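Local coordinates for outer membrane protein Omp121 (Bacteroides thetaiotaomicron, PDB 5FQ8) that probably imports nutrients, most likely peptides, across the outer membrane as a TonB-dependent transporter with a plugged beta-barrel, at residues 321-326 and 375-380; 495-500 and 505-510. All blocks are in the same frame, centred on the assembly; numbering follows the deposited sequence.

Overall arrangement
Both contacts lie in or beside the connections between barrel strands, on the same side of the chain's centre, their own centres about 20 Å apart and their nearest atoms about 9 Å apart without touching. They follow in series along the chain. Interaction 1 ties the loop after strand 306-320 to the start of strand 376-394; after strands 398-417 and 446-469, interaction 2 folds the connection between strands 472-495 and 513-534 onto itself. Each strand named here pairs antiparallel with the next. The first contact, its centre about 17 Å from the centre of the chain, is buried against the plug; the second, its centre about 35 Å away, faces a second copy of the protein and chains of other proteins.

Interaction 1. Residues 321-326 and 375-380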
ATOM      1  N   PHE B 321     -14.544  -2.598 -15.360  1.00 41.16           N
ATOM      2  CA  PHE B 321     -15.646  -3.428 -14.909  1.00 22.81           C
ATOM      3  C   PHE B 321     -16.578  -2.600 -14.051  1.00 36.86           C
ATOM      4  O   PHE B 321     -16.122  -1.747 -13.290  1.00 32.04           O
ATOM      5  CB  PHE B 321     -15.120  -4.610 -14.138  1.00 22.63           C
ATOM      6  CG  PHE B 321     -16.043  -5.778 -14.095  1.00 22.59           C
ATOM      7  CD1 PHE B 321     -17.191  -5.738 -13.347  1.00 22.55           C
ATOM      8  CD2 PHE B 321     -15.738  -6.936 -14.776  1.00 27.06           C
ATOM      9  CE1 PHE B 321     -18.029  -6.816 -13.294  1.00 22.55           C
ATOM     10  CE2 PHE B 321     -16.571  -8.012 -14.726  1.00 28.70           C
ATOM     11  CZ  PHE B 321     -17.715  -7.957 -13.979  1.00 24.88           C
ATOM     12  N   ALA B 322     -17.880  -2.828 -14.203  1.00 22.85           N
ATOM     13  CA  ALA B 322     -18.866  -2.228 -13.311  1.00 22.86           C
ATOM     14  C   ALA B 322     -19.048  -3.201 -12.153  1.00 22.68           C
ATOM     15  O   ALA B 322     -19.749  -4.208 -12.258  1.00 25.53           O
ATOM     16  CB  ALA B 322     -20.165  -1.939 -14.048  1.00 23.05           C
ATOM     17  N   THR B 323     -18.385  -2.887 -11.046  1.00 22.58           N
ATOM     18  CA  THR B 323     -18.256  -3.785  -9.909  1.00 26.98           C
ATOM     19  C   THR B 323     -19.613  -4.204  -9.352  1.00 29.16           C
ATOM     20  O   THR B 323     -20.543  -3.403  -9.288  1.00 27.66           O
ATOM     21  CB  THR B 323     -17.443  -3.080  -8.827  1.00 22.39           C
ATOM     22  OG1 THR B 323     -16.304  -2.440  -9.411  1.00 22.43           O
ATOM     23  CG2 THR B 323     -16.995  -4.060  -7.759  1.00 22.27           C
ATOM     24  N   THR B 324     -19.724  -5.470  -8.947  1.00 32.93           N
ATOM     25  CA  THR B 324     -20.949  -5.987  -8.347  1.00 30.96           C
ATOM     26  C   THR B 324     -20.728  -6.263  -6.868  1.00 28.68           C
ATOM     27  O   THR B 324     -19.591  -6.357  -6.395  1.00 22.45           O
ATOM     28  CB  THR B 324     -21.439  -7.279  -9.024  1.00 29.57           C
ATOM     29  OG1 THR B 324     -20.554  -8.360  -8.718  1.00 26.13           O
ATOM     30  CG2 THR B 324     -21.549  -7.130 -10.527  1.00 29.81           C
ATOM     31  N   GLY B 325     -21.828  -6.402  -6.148  1.00 22.48           N
ATOM     32  CA  GLY B 325     -21.756  -6.732  -4.739  1.00 30.29           C
ATOM     33  C   GLY B 325     -22.935  -6.181  -3.966  1.00 26.94           C
ATOM     34  O   GLY B 325     -23.837  -5.554  -4.510  1.00 22.74           O
ATOM     35  N   GLN B 326     -22.904  -6.428  -2.658  1.00 22.66           N
ATOM     36  CA  GLN B 326     -24.008  -6.061  -1.792  1.00 22.84           C
ATOM     37  C   GLN B 326     -23.899  -4.660  -1.225  1.00 22.90           C
ATOM     38  O   GLN B 326     -24.813  -4.222  -0.524  1.00 26.83           O
ATOM     39  CB  GLN B 326     -24.133  -7.055  -0.655  1.00 22.91           C
ATOM     40  CG  GLN B 326     -22.864  -7.337   0.085  1.00 22.80           C
ATOM     41  CD  GLN B 326     -23.027  -8.481   1.049  1.00 22.91           C
ATOM     42  OE1 GLN B 326     -24.136  -8.912   1.296  1.00 23.08           O
ATOM     43  NE2 GLN B 326     -21.929  -8.989   1.582  1.00 22.85           N
ATOM     44  N   TYR B 375     -16.330   5.659  -9.499  1.00 28.30           N
ATOM     45  CA  TYR B 375     -15.569   4.547  -8.967  1.00 28.94           C
ATOM     46  C   TYR B 375     -14.651   4.025 -10.047  1.00 29.22           C
ATOM     47  O   TYR B 375     -14.769   4.386 -11.215  1.00 39.51           O
ATOM     48  CB  TYR B 375     -16.497   3.447  -8.459  1.00 23.15           C
ATOM     49  CG  TYR B 375     -17.103   3.737  -7.115  1.00 23.17           C
ATOM     50  CD1 TYR B 375     -17.854   4.873  -6.903  1.00 23.41           C
ATOM     51  CD2 TYR B 375     -16.918   2.872  -6.052  1.00 24.03           C
ATOM     52  CE1 TYR B 375     -18.396   5.136  -5.689  1.00 23.47           C
ATOM     53  CE2 TYR B 375     -17.478   3.120  -4.845  1.00 23.06           C
ATOM     54  CZ  TYR B 375     -18.207   4.256  -4.669  1.00 23.29           C
ATOM     55  OH  TYR B 375     -18.759   4.519  -3.452  1.00 28.44           O
ATOM     56  N   LEU B 376     -13.718   3.183  -9.643  1.00 23.12           N
ATOM     57  CA  LEU B 376     -12.684   2.733 -10.556  1.00 23.12           C
ATOM     58  C   LEU B 376     -12.367   1.278 -10.293  1.00 46.29           C
ATOM     59  O   LEU B 376     -12.212   0.875  -9.140  1.00 34.76           O
ATOM     60  CB  LEU B 376     -11.425   3.569 -10.410  1.00 23.28           C
ATOM     61  CG  LEU B 376     -10.269   3.147 -11.297  1.00 23.32           C
ATOM     62  CD1 LEU B 376     -10.355   3.960 -12.535  1.00 23.57           C
ATOM     63  CD2 LEU B 376      -8.965   3.379 -10.603  1.00 23.38           C
ATOM     64  N   ASN B 377     -12.279   0.497 -11.358  1.00 22.86           N
ATOM     65  CA  ASN B 377     -11.835  -0.888 -11.274  1.00 22.69           C
ATOM     66  C   ASN B 377     -11.300  -1.287 -12.649  1.00 28.96           C
ATOM     67  O   ASN B 377     -11.961  -1.951 -13.442  1.00 25.43           O
ATOM     68  CB  ASN B 377     -12.950  -1.822 -10.821  1.00 22.54           C
ATOM     69  CG  ASN B 377     -12.474  -3.221 -10.636  1.00 26.18           C
ATOM     70  OD1 ASN B 377     -11.286  -3.501 -10.731  1.00 24.55           O
ATOM     71  ND2 ASN B 377     -13.392  -4.117 -10.366  1.00 22.33           N
ATOM     72  N   GLU B 378     -10.060  -0.910 -12.913  1.00 26.74           N
ATOM     73  CA  GLU B 378      -9.452  -1.068 -14.223  1.00 30.80           C
ATOM     74  C   GLU B 378      -8.424  -2.186 -14.189  1.00 23.01           C
ATOM     75  O   GLU B 378      -7.883  -2.515 -13.140  1.00 22.90           O
ATOM     76  CB  GLU B 378      -8.805   0.243 -14.652  1.00 36.76           C
ATOM     77  CG  GLU B 378      -8.333   0.290 -16.082  1.00 31.53           C
ATOM     78  CD  GLU B 378      -7.682   1.593 -16.424  1.00 27.96           C
ATOM     79  OE1 GLU B 378      -8.371   2.628 -16.376  1.00 23.93           O
ATOM     80  OE2 GLU B 378      -6.477   1.579 -16.728  1.00 34.56           O
ATOM     81  N   TYR B 379      -8.197  -2.802 -15.337  1.00 23.11           N
ATOM     82  CA  TYR B 379      -7.167  -3.821 -15.480  1.00 24.84           C
ATOM     83  C   TYR B 379      -6.510  -3.634 -16.832  1.00 23.39           C
ATOM     84  O   TYR B 379      -7.199  -3.457 -17.834  1.00 23.50           O
ATOM     85  CB  TYR B 379      -7.754  -5.218 -15.353  1.00 29.78           C
ATOM     86  CG  TYR B 379      -6.793  -6.379 -15.422  1.00 27.26           C
ATOM     87  CD1 TYR B 379      -6.156  -6.848 -14.293  1.00 30.07           C
ATOM     88  CD2 TYR B 379      -6.578  -7.051 -16.608  1.00 23.30           C
ATOM     89  CE1 TYR B 379      -5.309  -7.932 -14.352  1.00 25.26           C
ATOM     90  CE2 TYR B 379      -5.733  -8.131 -16.674  1.00 25.41           C
ATOM     91  CZ  TYR B 379      -5.099  -8.566 -15.543  1.00 23.88           C
ATOM     92  OH  TYR B 379      -4.254  -9.641 -15.607  1.00 25.20           O
ATOM     93  N   GLU B 380      -5.189  -3.635 -16.846  1.00 23.53           N
ATOM     94  CA  GLU B 380      -4.404  -3.604 -18.068  1.00 23.82           C
ATOM     95  C   GLU B 380      -3.416  -4.753 -18.022  1.00 23.86           C
ATOM     96  O   GLU B 380      -2.809  -5.010 -16.986  1.00 25.08           O
ATOM     97  CB  GLU B 380      -3.676  -2.280 -18.239  1.00 24.05           C
ATOM     98  CG  GLU B 380      -2.845  -2.245 -19.498  1.00 24.39           C
ATOM     99  CD  GLU B 380      -2.083  -0.971 -19.714  1.00 24.68           C
ATOM    100  OE1 GLU B 380      -2.706   0.084 -19.906  1.00 24.76           O
ATOM    101  OE2 GLU B 380      -0.847  -1.036 -19.709  1.00 24.87           O
TER
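The flat amide of Asn377 meets the 321-326 loop by its nitrogen corner, where ND2 sits 3.5 Å from Thr323 OG1 in a weak hydrogen bond and 4.2 Å from Phe321 CB. The phenyl ring of Phe321 leads away from the strand; its edge faces the backbone N of Thr323 in the ring plane, and around it pack Asp79, Asp125 and Phe126 of the plug. Asn377 carries its amide across to the loop with CG anti to the backbone N (chi1 -176°), and its side chain crosses that of Thr323 at about a right angle. The threonine hydroxyl lies beside its own backbone N, which puts it 3.7 Å from Asn377 CB as well. The backbones are joined by Phe321 N to Asn377 O, 3.3 Å, bent at 141°. The return pair is open, Asn377 N standing 4.9 Å from Phe321 O: the pairing made between Asn319 and Tyr379 is only half made here. Beyond it the loop turns to the plug, where Thr324 pairs with Gly123 through the backbone, and Gln326 bonds to Asn121 and to the bound peptide. This is the frayed end of an antiparallel pair of neighbouring barrel strands, their long connection folded inward over the plug, as suits a TonB-dependent transporter.

Interaction 2. Residues 495-500 and 505-510; sequences NDLTIP and LKNSGK
Ser508 OG is gripped twice: it donates to Asn495 O at 2.6 Å, nearly in line with that carbonyl (C=O to donor 172°), and accepts from Lys510 N at 3.0 Å. With OG anti to its backbone N (chi1 167°), the hydroxyl can reach back to Asn495 O while closing the turn over Gly509. Asn507 makes the second junction, its side chain crossing that of Ile499 at about a right angle. Its OD1 takes Ile499 N at 2.9 Å; this donor approaches from well off the carbonyl axis and tilted from the amide plane, and Tyr629 OH of the second subunit also bonds to OD1. Its ND2 is directed to Ile499 O and to Trp502 O, while its backbone O receives Thr498 N; the modelled lengths to Ile499 O and from Thr498 N are too short to be trusted. Leu497 CB packs 3.6 Å from Asn507 ND2. A leucine in place of Asn507 is likely to leave Ile499 N and Trp502 O without their mates and the turn between the segments less fixed. Asp496 and Lys510 touch only by their stems, CB to CG 4.2 Å. Outside, Asn627 of the second subunit bonds to Thr498 OG1 and Lys506 O. An ST turn at Ser508 and an asparagine bridging a chain reversal thus shape the long connection between two neighbouring barrel strands, at a surface shared with a second copy of the protein.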
ATOM      1  N   ASN B 495      -5.915   3.688   2.463  1.00 25.09           N
ATOM      2  CA  ASN B 495      -7.280   4.023   2.812  1.00 23.78           C
ATOM      3  C   ASN B 495      -7.356   5.466   3.262  1.00 24.09           C
ATOM      4  O   ASN B 495      -6.345   6.124   3.491  1.00 24.33           O
ATOM      5  CB  ASN B 495      -7.809   3.085   3.895  1.00 23.70           C
ATOM      6  CG  ASN B 495      -8.190   1.732   3.341  1.00 26.00           C
ATOM      7  OD1 ASN B 495      -9.346   1.490   2.993  1.00 23.27           O
ATOM      8  ND2 ASN B 495      -7.216   0.845   3.234  1.00 26.72           N
ATOM      9  N   ASP B 496      -8.579   5.966   3.350  1.00 24.11           N
ATOM     10  CA  ASP B 496      -8.833   7.270   3.941  1.00 27.27           C
ATOM     11  C   ASP B 496      -8.088   8.354   3.157  1.00 24.65           C
ATOM     12  O   ASP B 496      -7.037   8.838   3.559  1.00 25.79           O
ATOM     13  CB  ASP B 496      -8.447   7.261   5.427  1.00 24.63           C
ATOM     14  CG  ASP B 496      -9.220   8.256   6.233  1.00 42.11           C
ATOM     15  OD1 ASP B 496      -9.364   9.408   5.771  1.00 40.36           O
ATOM     16  OD2 ASP B 496      -9.684   7.883   7.326  1.00 43.57           O
ATOM     17  N   LEU B 497      -8.675   8.721   2.022  1.00 24.59           N
ATOM     18  CA  LEU B 497      -7.999   9.578   1.060  1.00 24.78           C
ATOM     19  C   LEU B 497      -8.003  11.023   1.527  1.00 25.20           C
ATOM     20  O   LEU B 497      -9.012  11.528   2.015  1.00 25.32           O
ATOM     21  CB  LEU B 497      -8.664   9.458  -0.305  1.00 24.61           C
ATOM     22  CG  LEU B 497      -8.747   8.022  -0.800  1.00 24.23           C
ATOM     23  CD1 LEU B 497      -9.439   7.960  -2.138  1.00 24.12           C
ATOM     24  CD2 LEU B 497      -7.363   7.421  -0.870  1.00 24.19           C
ATOM     25  N   THR B 498      -6.868  11.701   1.365  1.00 25.47           N
ATOM     26  CA  THR B 498      -6.784  13.073   1.847  1.00 25.93           C
ATOM     27  C   THR B 498      -7.579  14.011   0.955  1.00 26.35           C
ATOM     28  O   THR B 498      -8.519  14.665   1.408  1.00 26.27           O
ATOM     29  CB  THR B 498      -5.330  13.519   1.946  1.00 26.21           C
ATOM     30  OG1 THR B 498      -4.653  12.727   2.920  1.00 26.13           O
ATOM     31  CG2 THR B 498      -5.269  14.946   2.366  1.00 26.72           C
ATOM     32  N   ILE B 499      -7.200  14.101  -0.316  1.00 32.60           N
ATOM     33  CA  ILE B 499      -8.031  14.716  -1.346  1.00 29.25           C
ATOM     34  C   ILE B 499      -9.060  13.676  -1.761  1.00 31.50           C
ATOM     35  O   ILE B 499      -8.677  12.581  -2.187  1.00 38.51           O
ATOM     36  CB  ILE B 499      -7.186  15.197  -2.533  1.00 26.88           C
ATOM     37  CG1 ILE B 499      -6.431  16.446  -2.142  1.00 30.06           C
ATOM     38  CG2 ILE B 499      -8.058  15.550  -3.692  1.00 27.36           C
ATOM     39  CD1 ILE B 499      -5.234  16.638  -2.912  1.00 27.06           C
ATOM     40  N   PRO B 500     -10.355  13.967  -1.641  1.00 25.78           N
ATOM     41  CA  PRO B 500     -11.367  12.904  -1.707  1.00 25.40           C
ATOM     42  C   PRO B 500     -11.343  12.098  -2.977  1.00 25.12           C
ATOM     43  O   PRO B 500     -11.567  10.888  -2.932  1.00 24.76           O
ATOM     44  CB  PRO B 500     -12.675  13.683  -1.582  1.00 25.62           C
ATOM     45  CG  PRO B 500     -12.315  14.898  -0.823  1.00 26.05           C
ATOM     46  CD  PRO B 500     -10.956  15.267  -1.322  1.00 26.20           C
ATOM     47  N   LEU B 505      -1.342   6.546  -4.088  1.00 24.61           N
ATOM     48  CA  LEU B 505      -0.790   6.076  -2.822  1.00 24.62           C
ATOM     49  C   LEU B 505      -0.275   7.193  -1.931  1.00 24.97           C
ATOM     50  O   LEU B 505      -0.042   6.949  -0.748  1.00 25.00           O
ATOM     51  CB  LEU B 505       0.333   5.089  -3.096  1.00 24.60           C
ATOM     52  CG  LEU B 505      -0.159   3.847  -3.827  1.00 24.28           C
ATOM     53  CD1 LEU B 505       0.986   3.011  -4.292  1.00 24.33           C
ATOM     54  CD2 LEU B 505      -1.036   3.064  -2.888  1.00 24.01           C
ATOM     55  N   LYS B 506      -0.075   8.394  -2.455  1.00 25.27           N
ATOM     56  CA  LYS B 506       0.293   9.530  -1.627  1.00 25.65           C
ATOM     57  C   LYS B 506      -0.895  10.166  -0.939  1.00 25.65           C
ATOM     58  O   LYS B 506      -0.690  10.998  -0.057  1.00 25.95           O
ATOM     59  CB  LYS B 506       0.969  10.605  -2.461  1.00 34.55           C
ATOM     60  CG  LYS B 506       2.394  10.339  -2.813  1.00 35.79           C
ATOM     61  CD  LYS B 506       2.930  11.444  -3.695  1.00 38.60           C
ATOM     62  CE  LYS B 506       2.790  11.108  -5.163  1.00 35.25           C
ATOM     63  NZ  LYS B 506       3.742  11.907  -5.986  1.00 31.13           N
ATOM     64  N   ASN B 507      -2.121   9.811  -1.321  1.00 25.35           N
ATOM     65  CA  ASN B 507      -3.292  10.583  -0.915  1.00 25.41           C
ATOM     66  C   ASN B 507      -3.885  10.112   0.393  1.00 26.54           C
ATOM     67  O   ASN B 507      -5.095  10.149   0.559  1.00 28.81           O
ATOM     68  CB  ASN B 507      -4.339  10.545  -2.016  1.00 25.23           C
ATOM     69  CG  ASN B 507      -5.285  11.716  -1.950  1.00 25.45           C
ATOM     70  OD1 ASN B 507      -4.911  12.800  -1.531  1.00 28.14           O
ATOM     71  ND2 ASN B 507      -6.521  11.504  -2.363  1.00 25.26           N
ATOM     72  N   SER B 508      -3.076   9.696   1.359  1.00 33.89           N
ATOM     73  CA  SER B 508      -3.610   9.220   2.624  1.00 36.75           C
ATOM     74  C   SER B 508      -2.681   9.608   3.756  1.00 35.98           C
ATOM     75  O   SER B 508      -1.460   9.518   3.619  1.00 41.91           O
ATOM     76  CB  SER B 508      -3.787   7.706   2.611  1.00 24.86           C
ATOM     77  OG  SER B 508      -4.011   7.214   3.916  1.00 24.85           O
ATOM     78  N   GLY B 509      -3.266  10.017   4.875  1.00 35.63           N
ATOM     79  CA  GLY B 509      -2.481  10.293   6.061  1.00 40.40           C
ATOM     80  C   GLY B 509      -2.482   9.129   7.020  1.00 25.90           C
ATOM     81  O   GLY B 509      -2.271   9.300   8.215  1.00 29.07           O
ATOM     82  N   LYS B 510      -2.721   7.935   6.512  1.00 25.51           N
ATOM     83  CA  LYS B 510      -2.788   6.747   7.337  1.00 25.35           C
ATOM     84  C   LYS B 510      -1.845   5.697   6.788  1.00 25.19           C
ATOM     85  O   LYS B 510      -1.277   5.849   5.712  1.00 25.99           O
ATOM     86  CB  LYS B 510      -4.219   6.228   7.404  1.00 25.08           C
ATOM     87  CG  LYS B 510      -5.172   7.238   7.984  1.00 25.28           C
ATOM     88  CD  LYS B 510      -5.938   6.652   9.135  1.00 34.70           C
ATOM     89  CE  LYS B 510      -6.314   7.715  10.145  1.00 40.77           C
ATOM     90  NZ  LYS B 510      -5.147   8.097  11.004  1.00 43.37           N
TER